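Local coordinates for photosystem II assembly protein Ycf48 (Thermosynechococcus elongatus, PDB 5OJP) that probably assists early photosystem II assembly and the replacement of photodamaged D1, and binds the C-terminal prepropeptide of the D1 protein, at residues E68-V73 and G106-S111; E200-E205 and L217-N222. The protein carries 4 engineered substitutions. All coordinates share one frame; numbering follows the deposited sequence.

Contact 1: E68-V73 and G106-S111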
ATOM      1  N   GLU A  68     -19.005   0.792  -7.673  1.00 43.78           N
ATOM      2  CA  GLU A  68     -19.615   1.566  -8.762  1.00 52.61           C
ATOM      3  C   GLU A  68     -18.628   2.573  -9.348  1.00 47.30           C
ATOM      4  O   GLU A  68     -18.056   3.364  -8.594  1.00 45.41           O
ATOM      5  CB  GLU A  68     -20.865   2.307  -8.268  1.00 61.59           C
ATOM      6  CG  GLU A  68     -22.034   1.378  -7.956  1.00 71.91           C
ATOM      7  CD  GLU A  68     -22.677   0.787  -9.214  1.00 80.57           C
ATOM      8  OE1 GLU A  68     -22.626   1.436 -10.289  1.00 84.75           O
ATOM      9  OE2 GLU A  68     -23.226  -0.336  -9.131  1.00 85.96           O
ATOM     10  N   PRO A  69     -18.439   2.609 -10.666  1.00 46.52           N
ATOM     11  CA  PRO A  69     -17.555   3.612 -11.265  1.00 44.51           C
ATOM     12  C   PRO A  69     -18.060   5.027 -11.062  1.00 44.66           C
ATOM     13  O   PRO A  69     -19.256   5.291 -11.101  1.00 45.41           O
ATOM     14  CB  PRO A  69     -17.554   3.251 -12.755  1.00 47.96           C
ATOM     15  CG  PRO A  69     -17.967   1.780 -12.795  1.00 50.59           C
ATOM     16  CD  PRO A  69     -18.948   1.654 -11.666  1.00 50.19           C
ATOM     17  N   ARG A  70     -17.118   5.937 -10.888  1.00 42.49           N
ATOM     18  CA  ARG A  70     -17.383   7.357 -10.805  1.00 47.76           C
ATOM     19  C   ARG A  70     -16.509   8.084 -11.816  1.00 47.31           C
ATOM     20  O   ARG A  70     -15.283   7.928 -11.823  1.00 47.72           O
ATOM     21  CB  ARG A  70     -17.102   7.884  -9.388  1.00 52.38           C
ATOM     22  CG  ARG A  70     -18.110   7.443  -8.327  1.00 60.53           C
ATOM     23  CD  ARG A  70     -19.398   8.255  -8.515  1.00 69.52           C
ATOM     24  NE  ARG A  70     -19.113   9.697  -8.399  1.00 74.53           N
ATOM     25  CZ  ARG A  70     -19.243  10.412  -7.284  1.00 78.68           C
ATOM     26  NH1 ARG A  70     -19.690   9.831  -6.172  1.00 79.88           N
ATOM     27  NH2 ARG A  70     -18.936  11.710  -7.287  1.00 77.18           N
ATOM     28  N   THR A  71     -17.130   8.929 -12.615  1.00 50.30           N
ATOM     29  CA  THR A  71     -16.435   9.667 -13.649  1.00 55.06           C
ATOM     30  C   THR A  71     -16.252  11.083 -13.144  1.00 53.86           C
ATOM     31  O   THR A  71     -17.173  11.678 -12.580  1.00 55.22           O
ATOM     32  CB  THR A  71     -17.193   9.670 -14.976  1.00 64.41           C
ATOM     33  OG1 THR A  71     -17.482   8.325 -15.367  1.00 69.65           O
ATOM     34  CG2 THR A  71     -16.324  10.321 -16.077  1.00 66.27           C
ATOM     35  N   LEU A  72     -15.043  11.574 -13.283  1.00 52.29           N
ATOM     36  CA  LEU A  72     -14.676  12.913 -12.917  1.00 50.99           C
ATOM     37  C   LEU A  72     -14.614  13.773 -14.164  1.00 52.40           C
ATOM     38  O   LEU A  72     -14.334  13.305 -15.271  1.00 50.79           O
ATOM     39  CB  LEU A  72     -13.315  12.908 -12.244  1.00 49.18           C
ATOM     40  CG  LEU A  72     -13.284  12.117 -10.959  1.00 47.80           C
ATOM     41  CD1 LEU A  72     -11.845  12.055 -10.514  1.00 50.70           C
ATOM     42  CD2 LEU A  72     -14.175  12.729  -9.927  1.00 45.40           C
ATOM     43  N   VAL A  73     -14.824  15.060 -13.952  1.00 55.30           N
ATOM     44  CA  VAL A  73     -14.742  16.026 -15.025  1.00 58.69           C
ATOM     45  C   VAL A  73     -13.294  16.494 -14.962  1.00 57.49           C
ATOM     46  O   VAL A  73     -12.918  17.367 -14.183  1.00 58.61           O
ATOM     47  CB  VAL A  73     -15.743  17.161 -14.847  1.00 60.41           C
ATOM     48  CG1 VAL A  73     -15.688  18.112 -16.037  1.00 62.73           C
ATOM     49  CG2 VAL A  73     -17.134  16.600 -14.596  1.00 61.06           C
ATOM     50  N   GLY A 106     -17.298  12.731   1.725  1.00 37.60           N
ATOM     51  CA  GLY A 106     -17.196  11.310   1.431  1.00 36.26           C
ATOM     52  C   GLY A 106     -17.190  10.984  -0.038  1.00 37.66           C
ATOM     53  O   GLY A 106     -17.563   9.871  -0.426  1.00 40.13           O
ATOM     54  N   GLY A 107     -16.751  11.915  -0.873  1.00 37.61           N
ATOM     55  CA  GLY A 107     -16.684  11.681  -2.289  1.00 38.24           C
ATOM     56  C   GLY A 107     -17.939  12.047  -3.063  1.00 39.92           C
ATOM     57  O   GLY A 107     -17.964  11.854  -4.289  1.00 37.91           O
ATOM     58  N   GLN A 108     -18.981  12.564  -2.409  1.00 42.25           N
ATOM     59  CA  GLN A 108     -20.126  13.022  -3.196  1.00 51.55           C
ATOM     60  C   GLN A 108     -19.685  14.080  -4.208  1.00 49.14           C
ATOM     61  O   GLN A 108     -20.134  14.080  -5.361  1.00 47.88           O
ATOM     62  CB  GLN A 108     -21.242  13.524  -2.284  1.00 60.72           C
ATOM     63  CG  GLN A 108     -21.694  12.397  -1.359  1.00 71.19           C
ATOM     64  CD  GLN A 108     -21.996  11.091  -2.120  1.00 80.85           C
ATOM     65  OE1 GLN A 108     -21.225  10.115  -2.044  1.00 81.04           O
ATOM     66  NE2 GLN A 108     -23.125  11.062  -2.830  1.00 88.32           N
ATOM     67  N   SER A 109     -18.770  14.958  -3.823  1.00 46.08           N
ATOM     68  CA  SER A 109     -18.180  15.863  -4.798  1.00 44.34           C
ATOM     69  C   SER A 109     -16.671  15.920  -4.631  1.00 41.54           C
ATOM     70  O   SER A 109     -16.141  15.846  -3.521  1.00 41.16           O
ATOM     71  CB  SER A 109     -18.821  17.274  -4.681  1.00 49.27           C
ATOM     72  OG  SER A 109     -18.622  17.839  -3.395  1.00 50.39           O
ATOM     73  N   TRP A 110     -15.972  16.093  -5.746  1.00 40.45           N
ATOM     74  CA  TRP A 110     -14.517  16.129  -5.726  1.00 39.94           C
ATOM     75  C   TRP A 110     -14.079  17.437  -6.358  1.00 39.90           C
ATOM     76  O   TRP A 110     -14.624  17.839  -7.387  1.00 43.48           O
ATOM     77  CB  TRP A 110     -13.897  14.929  -6.466  1.00 37.46           C
ATOM     78  CG  TRP A 110     -14.065  13.581  -5.801  1.00 34.38           C
ATOM     79  CD1 TRP A 110     -15.069  12.670  -6.047  1.00 35.64           C
ATOM     80  CD2 TRP A 110     -13.165  12.935  -4.863  1.00 29.58           C
ATOM     81  NE1 TRP A 110     -14.871  11.545  -5.291  1.00 35.00           N
ATOM     82  CE2 TRP A 110     -13.720  11.673  -4.558  1.00 30.82           C
ATOM     83  CE3 TRP A 110     -11.989  13.334  -4.204  1.00 30.15           C
ATOM     84  CZ2 TRP A 110     -13.149  10.801  -3.622  1.00 32.12           C
ATOM     85  CZ3 TRP A 110     -11.405  12.475  -3.298  1.00 30.72           C
ATOM     86  CH2 TRP A 110     -11.972  11.191  -3.028  1.00 32.27           C
ATOM     87  N   SER A 111     -13.152  18.121  -5.704  1.00 40.08           N
ATOM     88  CA  SER A 111     -12.570  19.353  -6.215  1.00 42.88           C
ATOM     89  C   SER A 111     -11.119  19.113  -6.543  1.00 43.33           C
ATOM     90  O   SER A 111     -10.402  18.437  -5.795  1.00 43.22           O
ATOM     91  CB  SER A 111     -12.611  20.481  -5.196  1.00 47.40           C
ATOM     92  OG  SER A 111     -13.934  20.687  -4.791  1.00 58.14           O
TER
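Arg70 points its guanidinium end at the backbone carbonyls of Gly107 and Gln108, while two residues on Leu72 leans on the indole of Trp110. The arginine chain folds at chi2 and chi3 (-75° and -59°), which swings its end round to these two successive carbonyls. The firmer bond runs from Arg70 NH2 to Gln108 O, 3.3 Å long with an N-H...O angle of 147°; the donor sits above that carbonyl's plane. Gly107 O receives weak bonds from both terminal nitrogens, Arg70 NH2 lying 3.2 Å from it. Arg70 NH1 also makes a long, weak ion pair with Glu59. NH2 comes to the edge of the indole at CD1. Beside it, one methyl of Leu72, CD2, touches Trp110 CD1 at 4.0 Å, the two side chains meeting at a slant. Trp110 also packs on Leu57 and edge-to-face with Trp49, and one face of its ring carries Gly107 CA. The contact thus joins the segment leaving the outermost strand, 68-69, of one propeller blade to the turn before strand 111-112 of the next. An arginine suits this surface position because several N-H groups can serve carbonyls of a turn that forms no regular strand, with leucine and tryptophan adding apolar cover alongside.

Contact 2: E200-E205 and L217-N222. Engineered in segment 200-205: Glu200 (natural residue Arg), Glu204 (natural residue Arg), Glu205 (natural residue Arg).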
ATOM      1  N   GLU A 200      23.995  -1.158   2.986  1.00 55.39           N
ATOM      2  CA  GLU A 200      24.669  -2.413   3.301  1.00 57.49           C
ATOM      3  C   GLU A 200      24.027  -3.143   4.485  1.00 55.90           C
ATOM      4  O   GLU A 200      24.717  -3.781   5.285  1.00 57.01           O
ATOM      5  CB  GLU A 200      26.173  -2.182   3.525  1.00 62.40           C
ATOM      6  CG  GLU A 200      26.947  -1.907   2.207  1.00 68.41           C
ATOM      7  CD  GLU A 200      28.431  -1.640   2.418  1.00 74.90           C
ATOM      8  OE1 GLU A 200      28.804  -1.244   3.535  1.00 76.88           O
ATOM      9  OE2 GLU A 200      29.242  -1.911   1.499  1.00 78.29           O
ATOM     10  N   THR A 201      22.695  -3.033   4.625  1.00 52.44           N
ATOM     11  CA  THR A 201      22.005  -3.873   5.598  1.00 50.03           C
ATOM     12  C   THR A 201      21.944  -5.301   5.105  1.00 55.75           C
ATOM     13  O   THR A 201      21.922  -6.241   5.900  1.00 61.69           O
ATOM     14  CB  THR A 201      20.581  -3.387   5.843  1.00 46.58           C
ATOM     15  OG1 THR A 201      19.853  -3.423   4.610  1.00 44.25           O
ATOM     16  CG2 THR A 201      20.596  -1.941   6.405  1.00 46.56           C
ATOM     17  N   THR A 202      21.787  -5.465   3.807  1.00 54.86           N
ATOM     18  CA  THR A 202      21.680  -6.755   3.163  1.00 56.87           C
ATOM     19  C   THR A 202      22.507  -6.735   1.894  1.00 59.70           C
ATOM     20  O   THR A 202      22.720  -5.678   1.291  1.00 62.80           O
ATOM     21  CB  THR A 202      20.215  -7.081   2.874  1.00 58.18           C
ATOM     22  OG1 THR A 202      20.117  -8.346   2.200  1.00 61.18           O
ATOM     23  CG2 THR A 202      19.527  -5.940   2.096  1.00 55.21           C
ATOM     24  N   SER A 203      22.980  -7.901   1.492  1.00 57.66           N
ATOM     25  CA  SER A 203      23.704  -7.999   0.238  1.00 57.41           C
ATOM     26  C   SER A 203      22.770  -8.244  -0.935  1.00 56.91           C
ATOM     27  O   SER A 203      23.200  -8.158  -2.087  1.00 57.92           O
ATOM     28  CB  SER A 203      24.745  -9.114   0.325  1.00 56.38           C
ATOM     29  OG  SER A 203      24.088 -10.361   0.502  1.00 56.50           O
ATOM     30  N   GLU A 204      21.506  -8.489  -0.653  1.00 55.97           N
ATOM     31  CA  GLU A 204      20.453  -8.836  -1.593  1.00 58.40           C
ATOM     32  C   GLU A 204      19.766  -7.573  -2.114  1.00 50.51           C
ATOM     33  O   GLU A 204      19.833  -6.502  -1.504  1.00 52.73           O
ATOM     34  CB  GLU A 204      19.411  -9.713  -0.894  1.00 68.02           C
ATOM     35  CG  GLU A 204      19.813 -11.144  -0.472  1.00 78.68           C
ATOM     36  CD  GLU A 204      19.806 -12.175  -1.604  1.00 87.76           C
ATOM     37  OE1 GLU A 204      19.015 -12.016  -2.562  1.00 90.75           O
ATOM     38  OE2 GLU A 204      20.555 -13.174  -1.506  1.00 92.59           O
ATOM     39  N   GLU A 205      19.099  -7.712  -3.248  1.00 41.73           N
ATOM     40  CA  GLU A 205      18.381  -6.603  -3.854  1.00 43.51           C
ATOM     41  C   GLU A 205      17.050  -6.399  -3.132  1.00 36.65           C
ATOM     42  O   GLU A 205      16.220  -7.322  -3.056  1.00 32.17           O
ATOM     43  CB  GLU A 205      18.156  -6.860  -5.342  1.00 47.59           C
ATOM     44  CG  GLU A 205      17.297  -5.792  -6.058  1.00 55.98           C
ATOM     45  CD  GLU A 205      17.263  -5.918  -7.600  1.00 66.40           C
ATOM     46  OE1 GLU A 205      18.012  -6.758  -8.174  1.00 71.88           O
ATOM     47  OE2 GLU A 205      16.525  -5.140  -8.250  1.00 68.82           O
ATOM     48  N   LEU A 217      10.672  -3.363  11.332  1.00 28.62           N
ATOM     49  CA  LEU A 217      10.622  -3.272   9.880  1.00 27.68           C
ATOM     50  C   LEU A 217      10.635  -4.693   9.291  1.00 26.83           C
ATOM     51  O   LEU A 217      11.196  -5.637   9.863  1.00 27.43           O
ATOM     52  CB  LEU A 217      11.818  -2.471   9.325  1.00 27.32           C
ATOM     53  CG  LEU A 217      11.906  -0.941   9.604  1.00 31.81           C
ATOM     54  CD1 LEU A 217      13.303  -0.386   9.254  1.00 35.42           C
ATOM     55  CD2 LEU A 217      10.953  -0.308   8.676  1.00 27.29           C
ATOM     56  N   TRP A 218       9.999  -4.828   8.126  1.00 22.19           N
ATOM     57  CA  TRP A 218      10.097  -6.012   7.314  1.00 24.97           C
ATOM     58  C   TRP A 218      10.609  -5.654   5.907  1.00 24.87           C
ATOM     59  O   TRP A 218      10.426  -4.549   5.409  1.00 24.32           O
ATOM     60  CB  TRP A 218       8.717  -6.712   7.252  1.00 24.73           C
ATOM     61  CG  TRP A 218       7.551  -5.920   6.630  1.00 22.94           C
ATOM     62  CD1 TRP A 218       6.577  -5.255   7.273  1.00 25.30           C
ATOM     63  CD2 TRP A 218       7.337  -5.684   5.230  1.00 25.94           C
ATOM     64  NE1 TRP A 218       5.709  -4.718   6.380  1.00 25.84           N
ATOM     65  CE2 TRP A 218       6.150  -4.974   5.111  1.00 25.25           C
ATOM     66  CE3 TRP A 218       8.029  -6.083   4.042  1.00 26.61           C
ATOM     67  CZ2 TRP A 218       5.642  -4.540   3.864  1.00 26.87           C
ATOM     68  CZ3 TRP A 218       7.520  -5.699   2.831  1.00 26.80           C
ATOM     69  CH2 TRP A 218       6.343  -4.922   2.738  1.00 26.36           C
ATOM     70  N   MET A 219      11.265  -6.599   5.271  1.00 24.09           N
ATOM     71  CA  MET A 219      11.705  -6.425   3.901  1.00 26.18           C
ATOM     72  C   MET A 219      11.473  -7.715   3.142  1.00 30.27           C
ATOM     73  O   MET A 219      11.604  -8.831   3.683  1.00 28.17           O
ATOM     74  CB  MET A 219      13.211  -6.046   3.735  1.00 23.50           C
ATOM     75  CG  MET A 219      14.184  -7.065   4.300  1.00 31.54           C
ATOM     76  SD  MET A 219      15.934  -6.775   3.870  1.00 37.12           S
ATOM     77  CE  MET A 219      16.275  -5.301   4.757  1.00 34.44           C
ATOM     78  N   ILE A 220      11.131  -7.500   1.876  1.00 30.84           N
ATOM     79  CA  ILE A 220      11.119  -8.495   0.832  1.00 31.11           C
ATOM     80  C   ILE A 220      12.328  -8.201  -0.035  1.00 30.41           C
ATOM     81  O   ILE A 220      12.487  -7.081  -0.529  1.00 26.88           O
ATOM     82  CB  ILE A 220       9.816  -8.417   0.018  1.00 27.07           C
ATOM     83  CG1 ILE A 220       8.606  -8.769   0.912  1.00 23.07           C
ATOM     84  CG2 ILE A 220       9.955  -9.344  -1.259  1.00 25.21           C
ATOM     85  CD1 ILE A 220       7.194  -8.391   0.246  1.00 20.76           C
ATOM     86  N   VAL A 221      13.160  -9.209  -0.251  1.00 30.62           N
ATOM     87  CA  VAL A 221      14.266  -9.055  -1.176  1.00 34.39           C
ATOM     88  C   VAL A 221      14.049 -10.021  -2.329  1.00 37.83           C
ATOM     89  O   VAL A 221      13.307 -11.006  -2.231  1.00 36.85           O
ATOM     90  CB  VAL A 221      15.620  -9.327  -0.517  1.00 37.88           C
ATOM     91  CG1 VAL A 221      15.850  -8.362   0.662  1.00 37.27           C
ATOM     92  CG2 VAL A 221      15.698 -10.776  -0.108  1.00 38.30           C
ATOM     93  N   ASN A 222      14.709  -9.731  -3.438  1.00 42.43           N
ATOM     94  CA  ASN A 222      14.440 -10.543  -4.601  1.00 49.31           C
ATOM     95  C   ASN A 222      14.986 -11.957  -4.394  1.00 46.87           C
ATOM     96  O   ASN A 222      15.945 -12.185  -3.644  1.00 44.16           O
ATOM     97  CB  ASN A 222      14.939  -9.834  -5.861  1.00 56.85           C
ATOM     98  CG  ASN A 222      14.115  -8.541  -6.151  1.00 62.24           C
ATOM     99  OD1 ASN A 222      12.934  -8.419  -5.766  1.00 61.37           O
ATOM    100  ND2 ASN A 222      14.718  -7.613  -6.887  1.00 66.48           N
TER
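Glu205 O accepts the backbone N-H of Asn222 at 2.9 Å, the donor lying nearly in line with the carbonyl (C=O...N angle 165°). This bond fastens the end of the loop 200-205 to the end of strand 217-221, and it brings Glu205 O within 3.3 Å of Val221 CB. The branched Val221 side chain is crossed at about a right angle by that of Glu204, whose CB lies 3.8 Å from Val221 CB. Glu204 then bends at chi2 (-79°), and its OE1 ends 3.3 Å from Asn222 O, an approach of two acceptors that is not a bond. The side chain of Glu205, extended beyond CG, passes obliquely by the Asn222 amide, carboxylate and amide planes 61° apart. Glu205 OE2 lies 3.4 Å from Asn222 ND2 at an angle too poor for a hydrogen bond; Glu205 OE2 forms a salt bridge with Arg165 instead. Farther back, Thr202 CG2 and Met219 SD meet tip to tip at 4.1 Å, the flexible thioether filling in beneath the loop and also packing on Trp237. Thr202 OG1 accepts from Glu204 N in an ST turn, which shapes the loop. Glu204 and Glu205 are engineered replacements of arginines, so this part of the Arg-rich patch carries carboxylates in place of guanidinium groups; the Asn222 N to Glu205 O bond uses main-chain atoms, whereas the Glu205-Arg165 bridge belongs to the altered protein.

Contact 1 is complete along the chain before contact 2 begins, and the two lie on opposite sides of the seven-bladed propeller, their centres 39 Å apart and their nearest atoms about 25 Å apart. They share no sheet. Contact 1 links two successive blades, joining the segment that follows strand 68-69 to the turn ahead of strand 111-112 in the next sheet. Contact 2 secures the loop leading from strand 196-199 of one blade into strand 206-211 of the following one, against that second blade's middle strand. Both therefore connect consecutive blades, linking neighbours at distant points of the ring, and contact 2 ties part of the Arg-rich patch to the blade that follows it.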